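Local coordinates for porphyranase B (Zobellia galactanivorans, PDB 3JUU), which hydrolyses the sulfated red-algal polysaccharide porphyran at the (1->4) linkages between beta-D-galactopyranose and alpha-L-galactopyranose-6-sulfate, releasing mostly disaccharides, at residues E10-F14 against W269-W273; L29-M33 against S101-M105; G136-R140 against I176-Y182. All coordinates share one frame; numbering follows the deposited sequence.

Contact 1 of 3, residues E10-F14 against W269-W273. With SO4 (sulfate ion), chain D.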
ATOM      1  N   GLU A  10      -1.116  20.087  -9.030  1.00 36.27           N
ATOM      2  CA  GLU A  10      -2.072  20.944  -8.279  1.00 35.17           C
ATOM      3  C   GLU A  10      -3.471  20.311  -8.064  1.00 32.55           C
ATOM      4  O   GLU A  10      -4.337  20.905  -7.391  1.00 31.66           O
ATOM      5  CB  GLU A  10      -2.193  22.311  -8.980  1.00 38.52           C
ATOM      6  CG  GLU A  10      -2.913  22.315 -10.398  1.00 44.49           C
ATOM      7  CD  GLU A  10      -3.306  23.753 -10.860  1.00 54.17           C
ATOM      8  OE1 GLU A  10      -4.033  24.475 -10.107  1.00 57.09           O
ATOM      9  OE2 GLU A  10      -2.881  24.164 -11.970  1.00 56.89           O
ATOM     10  N   ALA A  11      -3.694  19.096  -8.603  1.00 27.55           N
ATOM     11  CA  ALA A  11      -4.970  18.370  -8.353  1.00 23.25           C
ATOM     12  C   ALA A  11      -4.659  16.860  -8.462  1.00 18.76           C
ATOM     13  O   ALA A  11      -3.614  16.537  -9.030  1.00 19.30           O
ATOM     14  CB  ALA A  11      -6.042  18.767  -9.375  1.00 23.97           C
ATOM     15  N   PRO A  12      -5.562  15.958  -7.968  1.00 18.50           N
ATOM     16  CA  PRO A  12      -5.325  14.534  -8.197  1.00 15.44           C
ATOM     17  C   PRO A  12      -5.295  14.170  -9.648  1.00 14.85           C
ATOM     18  O   PRO A  12      -5.763  14.940 -10.539  1.00 13.85           O
ATOM     19  CB  PRO A  12      -6.515  13.840  -7.498  1.00 15.38           C
ATOM     20  CG  PRO A  12      -6.980  14.827  -6.462  1.00 16.79           C
ATOM     21  CD  PRO A  12      -6.780  16.147  -7.164  1.00 17.83           C
ATOM     22  N   HIS A  13      -4.721  13.007  -9.955  1.00 12.88           N
ATOM     23  CA  HIS A  13      -4.696  12.554 -11.343  0.50 12.49           C
ATOM     24  C   HIS A  13      -6.042  11.979 -11.753  1.00 13.66           C
ATOM     25  O   HIS A  13      -6.418  10.866 -11.316  1.00 12.80           O
ATOM     26  CB  HIS A  13      -3.586  11.518 -11.536  0.50 11.07           C
ATOM     27  CG  HIS A  13      -2.270  12.125 -11.902  0.50 11.16           C
ATOM     28  ND1 HIS A  13      -1.587  11.782 -13.048  0.50  9.38           N
ATOM     29  CD2 HIS A  13      -1.519  13.066 -11.272  0.50  6.34           C
ATOM     30  CE1 HIS A  13      -0.455  12.472 -13.095  0.50  9.99           C
ATOM     31  NE2 HIS A  13      -0.397  13.258 -12.033  0.50  6.83           N
ATOM     32  N   PHE A  14      -6.799  12.738 -12.579  1.00 12.56           N
ATOM     33  CA  PHE A  14      -8.043  12.191 -13.084  1.00 12.89           C
ATOM     34  C   PHE A  14      -8.029  12.469 -14.559  1.00 14.73           C
ATOM     35  O   PHE A  14      -7.705  13.625 -14.942  1.00 15.96           O
ATOM     36  CB  PHE A  14      -9.290  12.878 -12.473  1.00 10.38           C
ATOM     37  CG  PHE A  14      -9.476  12.654 -11.017  1.00 14.52           C
ATOM     38  CD1 PHE A  14      -9.652  11.344 -10.528  1.00 11.40           C
ATOM     39  CD2 PHE A  14      -9.508  13.730 -10.108  1.00 10.33           C
ATOM     40  CE1 PHE A  14      -9.879  11.139  -9.172  1.00 11.83           C
ATOM     41  CE2 PHE A  14      -9.754  13.546  -8.748  1.00 10.86           C
ATOM     42  CZ  PHE A  14      -9.888  12.243  -8.256  1.00 11.89           C
ATOM     43  N   TRP A 269       5.617   9.467  -6.387  1.00 10.80           N
ATOM     44  CA  TRP A 269       5.057  10.406  -5.478  1.00  9.75           C
ATOM     45  C   TRP A 269       3.906   9.742  -4.753  1.00  8.94           C
ATOM     46  O   TRP A 269       3.399   8.705  -5.261  1.00 10.66           O
ATOM     47  CB  TRP A 269       4.582  11.666  -6.229  1.00  9.75           C
ATOM     48  CG  TRP A 269       3.851  11.469  -7.527  1.00 10.19           C
ATOM     49  CD1 TRP A 269       4.357  11.681  -8.802  1.00  8.44           C
ATOM     50  CD2 TRP A 269       2.426  11.170  -7.716  1.00 12.53           C
ATOM     51  NE1 TRP A 269       3.355  11.504  -9.735  1.00 13.58           N
ATOM     52  CE2 TRP A 269       2.185  11.152  -9.103  1.00 13.71           C
ATOM     53  CE3 TRP A 269       1.363  10.839  -6.830  1.00 13.46           C
ATOM     54  CZ2 TRP A 269       0.900  10.831  -9.665  1.00 12.06           C
ATOM     55  CZ3 TRP A 269       0.084  10.524  -7.391  1.00 13.98           C
ATOM     56  CH2 TRP A 269      -0.127  10.539  -8.776  1.00 15.32           C
ATOM     57  N   VAL A 270       3.540  10.321  -3.614  1.00  9.95           N
ATOM     58  CA  VAL A 270       2.285   9.978  -2.891  1.00 12.03           C
ATOM     59  C   VAL A 270       1.596  11.283  -2.595  1.00 12.69           C
ATOM     60  O   VAL A 270       2.223  12.221  -2.063  1.00 11.63           O
ATOM     61  CB  VAL A 270       2.563   9.269  -1.564  1.00 12.11           C
ATOM     62  CG1 VAL A 270       1.249   9.108  -0.740  1.00 12.19           C
ATOM     63  CG2 VAL A 270       3.112   7.889  -1.815  1.00 14.14           C
ATOM     64  N   ARG A 271       0.310  11.385  -2.955  1.00 11.63           N
ATOM     65  CA  ARG A 271      -0.401  12.667  -2.746  1.00 10.47           C
ATOM     66  C   ARG A 271      -1.702  12.321  -2.116  1.00 11.77           C
ATOM     67  O   ARG A 271      -2.443  11.465  -2.640  1.00 10.31           O
ATOM     68  CB  ARG A 271      -0.625  13.352  -4.154  1.00  9.47           C
ATOM     69  CG  ARG A 271       0.730  13.681  -4.819  1.00 14.33           C
ATOM     70  CD  ARG A 271       0.547  14.256  -6.225  1.00 13.57           C
ATOM     71  NE  ARG A 271       1.839  14.581  -6.859  1.00 14.65           N
ATOM     72  CZ  ARG A 271       1.984  14.718  -8.169  1.00 15.96           C
ATOM     73  NH1 ARG A 271       0.936  14.460  -8.978  1.00 15.61           N
ATOM     74  NH2 ARG A 271       3.185  14.968  -8.701  1.00 15.04           N
ATOM     75  N   SER A 272      -2.006  13.027  -1.038  1.00 11.29           N
ATOM     76  CA  SER A 272      -3.202  12.801  -0.243  1.00 12.09           C
ATOM     77  C   SER A 272      -3.984  14.124  -0.208  1.00 13.23           C
ATOM     78  O   SER A 272      -3.375  15.207  -0.153  1.00 12.63           O
ATOM     79  CB  SER A 272      -2.737  12.427   1.137  1.00 11.81           C
ATOM     80  OG  SER A 272      -1.987  11.218   1.108  1.00 12.16           O
ATOM     81  N   TRP A 273      -5.302  14.042  -0.298  1.00 13.65           N
ATOM     82  CA  TRP A 273      -6.138  15.244  -0.547  1.00 12.77           C
ATOM     83  C   TRP A 273      -7.419  15.131   0.233  1.00 15.82           C
ATOM     84  O   TRP A 273      -7.940  14.030   0.445  1.00 13.74           O
ATOM     85  CB  TRP A 273      -6.528  15.348  -2.046  1.00 13.68           C
ATOM     86  CG  TRP A 273      -5.428  15.175  -3.092  1.00 14.16           C
ATOM     87  CD1 TRP A 273      -4.873  13.970  -3.581  1.00 10.31           C
ATOM     88  CD2 TRP A 273      -4.791  16.211  -3.822  1.00 11.53           C
ATOM     89  NE1 TRP A 273      -3.926  14.235  -4.535  1.00 12.96           N
ATOM     90  CE2 TRP A 273      -3.865  15.599  -4.719  1.00 15.01           C
ATOM     91  CE3 TRP A 273      -4.904  17.641  -3.798  1.00 15.80           C
ATOM     92  CZ2 TRP A 273      -3.056  16.348  -5.601  1.00 15.50           C
ATOM     93  CZ3 TRP A 273      -4.093  18.376  -4.657  1.00 16.60           C
ATOM     94  CH2 TRP A 273      -3.189  17.733  -5.557  1.00 16.73           C
TER
HETATM   95  S   SO4 D   4       3.069  14.336 -12.195  1.00 58.37           S
HETATM   96  O1  SO4 D   4       2.981  15.083 -13.445  1.00 59.37           O
HETATM   97  O2  SO4 D   4       4.075  14.954 -11.321  1.00 58.18           O
HETATM   98  O3  SO4 D   4       1.746  14.374 -11.566  1.00 59.27           O
HETATM   99  O4  SO4 D   4       3.447  12.941 -12.515  1.00 58.56           O

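Contact 2 of 3, residues L29-M33 against S101-M105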
ATOM      1  N   LEU A  29      -4.417  19.592  -1.065  1.00 17.53           N
ATOM      2  CA  LEU A  29      -3.302  18.714  -0.626  1.00 17.09           C
ATOM      3  C   LEU A  29      -3.176  18.638   0.848  1.00 18.14           C
ATOM      4  O   LEU A  29      -3.202  19.684   1.558  1.00 18.69           O
ATOM      5  CB  LEU A  29      -1.975  19.132  -1.274  1.00 17.93           C
ATOM      6  CG  LEU A  29      -0.910  17.998  -1.173  1.00 15.22           C
ATOM      7  CD1 LEU A  29      -1.239  16.946  -2.230  1.00 13.78           C
ATOM      8  CD2 LEU A  29       0.478  18.624  -1.510  1.00 17.01           C
ATOM      9  N   ILE A  30      -3.119  17.406   1.368  1.00 16.18           N
ATOM     10  CA  ILE A  30      -2.838  17.196   2.785  1.00 16.33           C
ATOM     11  C   ILE A  30      -1.282  17.081   2.859  1.00 16.48           C
ATOM     12  O   ILE A  30      -0.686  16.031   2.532  1.00 14.86           O
ATOM     13  CB  ILE A  30      -3.484  15.941   3.344  1.00 16.19           C
ATOM     14  CG1 ILE A  30      -5.025  16.016   3.179  1.00 19.12           C
ATOM     15  CG2 ILE A  30      -3.070  15.665   4.834  1.00 17.32           C
ATOM     16  CD1 ILE A  30      -5.615  14.614   3.335  1.00 22.99           C
ATOM     17  N   GLU A  31      -0.645  18.167   3.281  1.00 16.28           N
ATOM     18  CA  GLU A  31       0.815  18.295   3.179  1.00 17.27           C
ATOM     19  C   GLU A  31       1.521  17.218   3.980  1.00 14.70           C
ATOM     20  O   GLU A  31       2.464  16.605   3.494  1.00 16.03           O
ATOM     21  CB  GLU A  31       1.297  19.661   3.749  1.00 19.27           C
ATOM     22  CG  GLU A  31       0.724  20.795   3.034  1.00 27.23           C
ATOM     23  CD  GLU A  31       1.277  20.872   1.668  1.00 35.52           C
ATOM     24  OE1 GLU A  31       2.465  20.502   1.482  1.00 41.69           O
ATOM     25  OE2 GLU A  31       0.523  21.266   0.764  1.00 43.17           O
ATOM     26  N   ASN A  32       1.084  16.963   5.195  1.00 15.20           N
ATOM     27  CA  ASN A  32       1.804  15.993   6.025  1.00 17.16           C
ATOM     28  C   ASN A  32       1.599  14.486   5.683  1.00 16.66           C
ATOM     29  O   ASN A  32       2.098  13.582   6.380  1.00 17.90           O
ATOM     30  CB  ASN A  32       1.570  16.277   7.524  1.00 18.10           C
ATOM     31  CG  ASN A  32       0.150  15.964   7.983  1.00 20.01           C
ATOM     32  OD1 ASN A  32      -0.669  15.304   7.288  1.00 16.72           O
ATOM     33  ND2 ASN A  32      -0.141  16.404   9.192  1.00 19.21           N
ATOM     34  N   MET A  33       0.798  14.233   4.621  1.00 17.27           N
ATOM     35  CA  MET A  33       0.609  12.862   4.080  1.00 14.51           C
ATOM     36  C   MET A  33       0.929  12.813   2.605  1.00 13.38           C
ATOM     37  O   MET A  33       0.504  11.871   1.883  1.00 13.18           O
ATOM     38  CB  MET A  33      -0.820  12.372   4.340  1.00 14.92           C
ATOM     39  CG  MET A  33      -1.121  12.265   5.819  1.00 13.78           C
ATOM     40  SD  MET A  33      -2.799  11.667   6.158  1.00 13.58           S
ATOM     41  CE  MET A  33      -2.548   9.914   5.754  1.00 12.66           C
ATOM     42  N   SER A 101       3.034   6.448   7.108  1.00 11.04           N
ATOM     43  CA  SER A 101       2.849   7.908   7.463  1.00 10.99           C
ATOM     44  C   SER A 101       2.735   8.074   8.957  1.00 12.30           C
ATOM     45  O   SER A 101       1.998   7.336   9.627  1.00 11.72           O
ATOM     46  CB  SER A 101       1.635   8.546   6.700  1.00 11.24           C
ATOM     47  OG  SER A 101       0.390   8.003   7.166  1.00 12.04           O
ATOM     48  N   ARG A 102       3.487   9.016   9.532  1.00 12.30           N
ATOM     49  CA  ARG A 102       3.339   9.214  10.975  1.00 13.62           C
ATOM     50  C   ARG A 102       2.057  10.051  11.249  1.00 13.57           C
ATOM     51  O   ARG A 102       1.556  10.014  12.367  1.00 15.58           O
ATOM     52  CB  ARG A 102       4.548   9.981  11.510  1.00 12.42           C
ATOM     53  CG  ARG A 102       5.818   9.212  11.369  1.00 15.77           C
ATOM     54  CD  ARG A 102       6.974  10.029  12.046  1.00 19.69           C
ATOM     55  NE  ARG A 102       8.244   9.355  11.793  1.00 20.49           N
ATOM     56  CZ  ARG A 102       8.774   8.429  12.610  1.00 22.36           C
ATOM     57  NH1 ARG A 102       8.128   8.010  13.709  1.00 19.93           N
ATOM     58  NH2 ARG A 102       9.948   7.890  12.310  1.00 21.45           N
ATOM     59  N   ASN A 103       1.543  10.751  10.248  1.00 13.23           N
ATOM     60  CA  ASN A 103       0.257  11.492  10.371  1.00 13.04           C
ATOM     61  C   ASN A 103      -0.898  10.753   9.650  1.00 12.35           C
ATOM     62  O   ASN A 103      -0.657  10.070   8.656  1.00 13.39           O
ATOM     63  CB  ASN A 103       0.428  12.894   9.788  1.00 12.57           C
ATOM     64  CG  ASN A 103       1.404  13.733  10.629  1.00 13.64           C
ATOM     65  OD1 ASN A 103       1.063  14.109  11.761  1.00 18.73           O
ATOM     66  ND2 ASN A 103       2.599  13.982  10.101  1.00 17.07           N
ATOM     67  N   GLY A 104      -2.099  10.819  10.236  1.00 13.28           N
ATOM     68  CA  GLY A 104      -3.273  10.099   9.657  1.00 13.72           C
ATOM     69  C   GLY A 104      -4.376  11.085   9.280  1.00 14.38           C
ATOM     70  O   GLY A 104      -4.286  12.318   9.562  1.00 13.75           O
ATOM     71  N   MET A 105      -5.404  10.544   8.635  1.00 14.23           N
ATOM     72  CA  MET A 105      -6.581  11.337   8.281  1.00 14.65           C
ATOM     73  C   MET A 105      -7.810  10.378   8.231  1.00 14.35           C
ATOM     74  O   MET A 105      -7.695   9.153   8.121  1.00 12.65           O
ATOM     75  CB  MET A 105      -6.301  12.098   6.934  1.00 14.20           C
ATOM     76  CG  MET A 105      -7.450  13.036   6.293  1.00 17.09           C
ATOM     77  SD  MET A 105      -8.023  14.186   7.610  1.00 21.95           S
ATOM     78  CE  MET A 105      -6.500  15.225   7.819  1.00 20.14           C
TER
HETATM   79  O   HOH W   1       2.935  11.732   7.888  1.00 18.45           O
HETATM   80  O   HOH W   2      -3.049  14.591   8.455  1.00 20.93           O

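Contact 3 of 3, residues G136-R140 against I176-Y182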
ATOM      1  N   GLY A 136     -12.407   2.345  22.889  1.00 15.01           N
ATOM      2  CA  GLY A 136     -13.706   1.601  22.763  1.00 15.94           C
ATOM      3  C   GLY A 136     -13.694   0.746  21.479  1.00 15.67           C
ATOM      4  O   GLY A 136     -12.697   0.107  21.127  1.00 13.26           O
ATOM      5  N   CYS A 137     -14.802   0.786  20.760  1.00 15.23           N
ATOM      6  CA  CYS A 137     -14.924  -0.037  19.528  1.00 16.08           C
ATOM      7  C   CYS A 137     -13.949   0.348  18.381  1.00 15.05           C
ATOM      8  O   CYS A 137     -13.715  -0.482  17.479  1.00 15.24           O
ATOM      9  CB  CYS A 137     -16.367   0.033  19.030  1.00 17.16           C
ATOM     10  SG  CYS A 137     -17.500  -0.877  20.181  1.00 24.60           S
ATOM     11  N   ASP A 138     -13.376   1.542  18.429  1.00 13.70           N
ATOM     12  CA  ASP A 138     -12.362   1.950  17.428  1.00 14.01           C
ATOM     13  C   ASP A 138     -11.066   1.177  17.488  1.00 13.29           C
ATOM     14  O   ASP A 138     -10.219   1.342  16.627  1.00 13.65           O
ATOM     15  CB  ASP A 138     -12.052   3.436  17.506  1.00 15.02           C
ATOM     16  CG  ASP A 138     -13.258   4.334  17.116  1.00 18.62           C
ATOM     17  OD1 ASP A 138     -14.272   3.851  16.539  1.00 16.58           O
ATOM     18  OD2 ASP A 138     -13.103   5.511  17.387  1.00 19.58           O
ATOM     19  N   LYS A 139     -10.917   0.265  18.461  1.00 12.43           N
ATOM     20  CA  LYS A 139      -9.764  -0.640  18.513  1.00 11.77           C
ATOM     21  C   LYS A 139      -9.851  -1.719  17.424  1.00 12.04           C
ATOM     22  O   LYS A 139      -8.882  -2.438  17.187  1.00 13.12           O
ATOM     23  CB  LYS A 139      -9.692  -1.330  19.921  1.00 13.69           C
ATOM     24  CG  LYS A 139      -9.290  -0.342  21.080  1.00 12.14           C
ATOM     25  CD  LYS A 139      -9.138  -1.148  22.430  1.00 14.16           C
ATOM     26  CE  LYS A 139      -9.484  -0.302  23.618  1.00 12.76           C
ATOM     27  NZ  LYS A 139      -8.456   0.850  23.730  1.00 16.88           N
ATOM     28  N   ARG A 140     -11.026  -1.909  16.820  1.00 12.10           N
ATOM     29  CA  ARG A 140     -11.200  -2.856  15.689  1.00 11.45           C
ATOM     30  C   ARG A 140     -10.307  -2.324  14.553  1.00 11.76           C
ATOM     31  O   ARG A 140      -9.936  -1.165  14.541  1.00 13.55           O
ATOM     32  CB  ARG A 140     -12.664  -2.873  15.200  1.00 11.79           C
ATOM     33  CG  ARG A 140     -13.112  -1.512  14.674  1.00 10.97           C
ATOM     34  CD  ARG A 140     -14.665  -1.493  14.554  1.00 11.32           C
ATOM     35  NE  ARG A 140     -15.169  -0.158  14.205  1.00 13.79           N
ATOM     36  CZ  ARG A 140     -15.343   0.342  12.972  1.00 13.21           C
ATOM     37  NH1 ARG A 140     -15.089  -0.349  11.888  1.00 11.69           N
ATOM     38  NH2 ARG A 140     -15.779   1.590  12.835  1.00 12.56           N
ATOM     39  N   ILE A 176     -12.319  -7.398  15.905  1.00 15.33           N
ATOM     40  CA  ILE A 176     -13.374  -6.563  16.454  1.00 16.38           C
ATOM     41  C   ILE A 176     -13.603  -6.918  17.957  1.00 17.08           C
ATOM     42  O   ILE A 176     -13.770  -8.126  18.284  1.00 18.08           O
ATOM     43  CB  ILE A 176     -14.689  -6.764  15.675  1.00 17.58           C
ATOM     44  CG1 ILE A 176     -14.519  -6.283  14.221  1.00 15.73           C
ATOM     45  CG2 ILE A 176     -15.916  -6.082  16.362  1.00 16.43           C
ATOM     46  CD1 ILE A 176     -15.351  -7.175  13.387  1.00 20.87           C
ATOM     47  N   PRO A 177     -13.598  -5.902  18.858  1.00 18.12           N
ATOM     48  CA  PRO A 177     -13.798  -6.223  20.291  1.00 19.97           C
ATOM     49  C   PRO A 177     -15.167  -6.849  20.542  1.00 22.27           C
ATOM     50  O   PRO A 177     -16.173  -6.420  19.960  1.00 23.42           O
ATOM     51  CB  PRO A 177     -13.752  -4.854  20.992  1.00 17.64           C
ATOM     52  CG  PRO A 177     -12.896  -3.998  20.034  1.00 18.05           C
ATOM     53  CD  PRO A 177     -13.282  -4.475  18.653  1.00 16.92           C
ATOM     54  N   GLU A 178     -15.209  -7.836  21.442  1.00 26.19           N
ATOM     55  CA  GLU A 178     -16.477  -8.494  21.768  1.00 29.05           C
ATOM     56  C   GLU A 178     -17.482  -7.451  22.284  1.00 28.48           C
ATOM     57  O   GLU A 178     -17.102  -6.483  22.950  1.00 29.27           O
ATOM     58  CB  GLU A 178     -16.243  -9.726  22.664  1.00 30.75           C
ATOM     59  CG  GLU A 178     -16.251  -9.480  24.138  1.00 39.99           C
ATOM     60  CD  GLU A 178     -17.530  -9.982  24.778  1.00 49.13           C
ATOM     61  OE1 GLU A 178     -17.442 -11.000  25.506  1.00 51.40           O
ATOM     62  OE2 GLU A 178     -18.620  -9.382  24.527  1.00 52.80           O
ATOM     63  N   GLY A 179     -18.748  -7.562  21.857  1.00 28.53           N
ATOM     64  CA  GLY A 179     -19.749  -6.538  22.142  1.00 28.50           C
ATOM     65  C   GLY A 179     -19.874  -5.360  21.177  1.00 28.72           C
ATOM     66  O   GLY A 179     -20.801  -4.574  21.283  1.00 30.46           O
ATOM     67  N   CYS A 180     -18.936  -5.204  20.242  1.00 27.28           N
ATOM     68  CA  CYS A 180     -18.989  -4.104  19.304  1.00 25.62           C
ATOM     69  C   CYS A 180     -19.766  -4.557  18.072  1.00 24.23           C
ATOM     70  O   CYS A 180     -19.480  -5.632  17.585  1.00 25.28           O
ATOM     71  CB  CYS A 180     -17.546  -3.707  18.934  1.00 25.72           C
ATOM     72  SG  CYS A 180     -16.721  -2.816  20.295  1.00 24.53           S
ATOM     73  N   GLU A 181     -20.738  -3.768  17.611  1.00 24.25           N
ATOM     74  CA  GLU A 181     -21.691  -4.170  16.543  1.00 25.44           C
ATOM     75  C   GLU A 181     -21.075  -3.924  15.170  1.00 23.24           C
ATOM     76  O   GLU A 181     -21.539  -3.034  14.441  1.00 22.51           O
ATOM     77  CB  GLU A 181     -22.949  -3.269  16.539  1.00 27.33           C
ATOM     78  CG  GLU A 181     -23.447  -2.905  17.875  1.00 35.10           C
ATOM     79  CD  GLU A 181     -24.305  -3.987  18.358  1.00 41.70           C
ATOM     80  OE1 GLU A 181     -23.966  -5.158  18.024  1.00 45.95           O
ATOM     81  OE2 GLU A 181     -25.314  -3.656  19.023  1.00 42.76           O
ATOM     82  N   TYR A 182     -20.009  -4.634  14.855  1.00 21.96           N
ATOM     83  CA  TYR A 182     -19.396  -4.486  13.513  1.00 20.40           C
ATOM     84  C   TYR A 182     -19.181  -5.885  12.991  1.00 21.14           C
ATOM     85  O   TYR A 182     -18.927  -6.810  13.754  1.00 20.55           O
ATOM     86  CB  TYR A 182     -18.060  -3.750  13.640  1.00 19.46           C
ATOM     87  CG  TYR A 182     -18.257  -2.332  14.041  1.00 19.05           C
ATOM     88  CD1 TYR A 182     -18.672  -1.399  13.108  1.00 18.32           C
ATOM     89  CD2 TYR A 182     -18.142  -1.938  15.391  1.00 21.36           C
ATOM     90  CE1 TYR A 182     -18.900  -0.075  13.487  1.00 21.12           C
ATOM     91  CE2 TYR A 182     -18.355  -0.614  15.776  1.00 21.19           C
ATOM     92  CZ  TYR A 182     -18.739   0.286  14.814  1.00 23.02           C
ATOM     93  OH  TYR A 182     -18.991   1.574  15.161  1.00 23.07           O
TER

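Contact 1 of 3, residues E10-F14 against W269-W273
Pro12 sits on the indole of Trp273, and this pairing is the tightly packed half of the contact. Pro12 CG lies over the centre of the five-membered ring of Trp273, 3.5 Å from the centroid and only 2° off the normal, a CH-pi contact of nearly vertical approach. The backbone just before it follows the same indole out to the six-membered ring, where Ala11 C lies 3.3 Å from Trp273 CZ2. Trp273 turns its CG away from its own carbonyl carbon (chi1 -48°), an orientation in which the indole faces the arm, while NE1 at its edge is hydrogen-bonded to Glu111. That glutamate also accepts a bond from the backbone N of His13, fixing ring and loop through one carboxylate.

In fold terms, an irregular N-terminal arm is laid across a strand of the GH16 jelly-roll beta-sandwich. Segment 269-273 belongs to strand 264-276, which pairs antiparallel with strands 26-29 and 108-115, and residues 10-13 run at 102° to the direction of 269-273.

The other side is looser, polar and nearer solvent: Pro12 and Trp273 are buried, whereas His13 and Arg271 are partly exposed. No direct hydrogen bond joins the segments; a sulfate ion, probably picked up during crystallisation, bridges them instead. Its O3 takes hydrogen bonds from Arg271 NH1 at 2.7 Å and, in one of two deposited conformers, from His13 NE2, modelled so short that its length is doubtful. Arg271, extended from CG to NE, brings NH2 to within 2.8 Å of sulfate O2, which lies in the guanidinium plane, and Trp269 NE1 gives a longer bond of 3.1 Å to O4. One face of the guanidinium rests on the Trp269 indole, with NH1 over the ring centre, while NE forms a salt bridge with Glu36. The His13 ring meets Trp269 obliquely.

Contact 2 of 3, residues L29-M33 against S101-M105
Asn32 and Asn103 meet through stacked amides, the main polar-group contact between the two loops. Their planes are only 2° apart although the side chains cross at about a right angle, and Asn32 ND2 lies 3.4 Å from Asn103 CG. A chi1 of 70° sets the Asn32 amide over its own main chain, and there it lies against the Asn103 side chain.

Water carries the hydrogen bonding that the segments do not make directly. One molecule donates to the carbonyl O of Asn32 and accepts from both N and ND2 of Asn103, so it ties main chain to main chain and also holds the Asn103 amide. A second donates to Asn32 OD1 at 2.7 Å and to Gly104 O at 2.8 Å, bridging the two segments and probably limiting rotation of the Asn32 amide. Within its own loop, Ser101 OG gives a 2.8 Å hydrogen bond to Asn103 O from a little out of the carbonyl plane.

Both segments are connections of the GH16 beta-sandwich: 29-33 leaves strand 26-29, and the loop that holds 101-105 carries the chain from strand 90-101 to strand 108-115. Backbone hydrogen bonds from Ile30 to Ser272 and from Ser101 to Leu238 set them beside strands 264-276 and 237-242.

Apolar contact centres on Met33. Met33 SD touches Met105 CB at 3.6 Å and Gly104 C at 3.5 Å. The bend at chi3 (75°) turns Met33 CE back to 3.5 Å from Asn103 O. Replacing Met33 with an alanine would probably open a gap beside the Asn103-Met105 backbone, where SD and CE now pack, and leave Met105 CB without its sulfur neighbour. Farther along, Ile30 CD1 abuts Met105 CG at 3.8 Å.

Contact 3 of 3, residues G136-R140 against I176-Y182
A short 3-10 turn at 137-139 faces a loop that reverses through a type II beta turn from Pro177 to Cys180, with Gly179 at positive phi, and the two backbones come closest at Arg140 and Ile176, whose CA atoms are 4.4 Å apart. The covalent join is the disulfide between Cys137 SG and Cys180 SG, its chi3 of -89° close to the relaxed right-angle geometry. Beside it, Cys137 CB reaches Tyr182 CE2 at 3.9 Å.

Arg140 and Tyr182 add a broad flat stack. The guanidinium lies over one face of the phenol ring with planes 12° apart, and Arg140 CZ is 3.7 Å from the Tyr182 ring centroid, a cation-pi contact. NE sits above the ring centre, and CD adds a CH-pi contact on the same face. Arg140 starts with a chi1 of 62°, from which an extended chain runs across the ring. Its far nitrogens are held outside the two segments, NH1 by the carbonyl of Asp231 and NH2 by a salt bridge to Asp233. Near the backbone, Arg140 CB packs against Pro177 CD at 3.9 Å.

The arrangement is a disulfide-pinned pair of surface loops at the edge of the jelly roll, the first leading directly into strand 141-150, which carries Glu143 and Glu148, the probable nucleophile and proton donor of the GH16 E-x-D-x-x-E signature.

From the N terminus, the arm at 10-14 packs on strand 264-276 near the C terminus, so contact 1 closes the widest loop of the three. Contacts 2 and 3 both fall within that span and follow one another without crossing: 29-33 meets 101-105 before 136-140 meets 176-182. Contacts 1 and 2 adjoin, since Ser272 of the strand probably hydrogen-bonds to Ile30 and Met33, so the C-terminal strand is joined to the 29-33 loop, which in turn packs on 101-105. Contact 3 stands apart, its centre about 33 Å from that of contact 1, and ties the connections flanking strands 141-150 and 166-174.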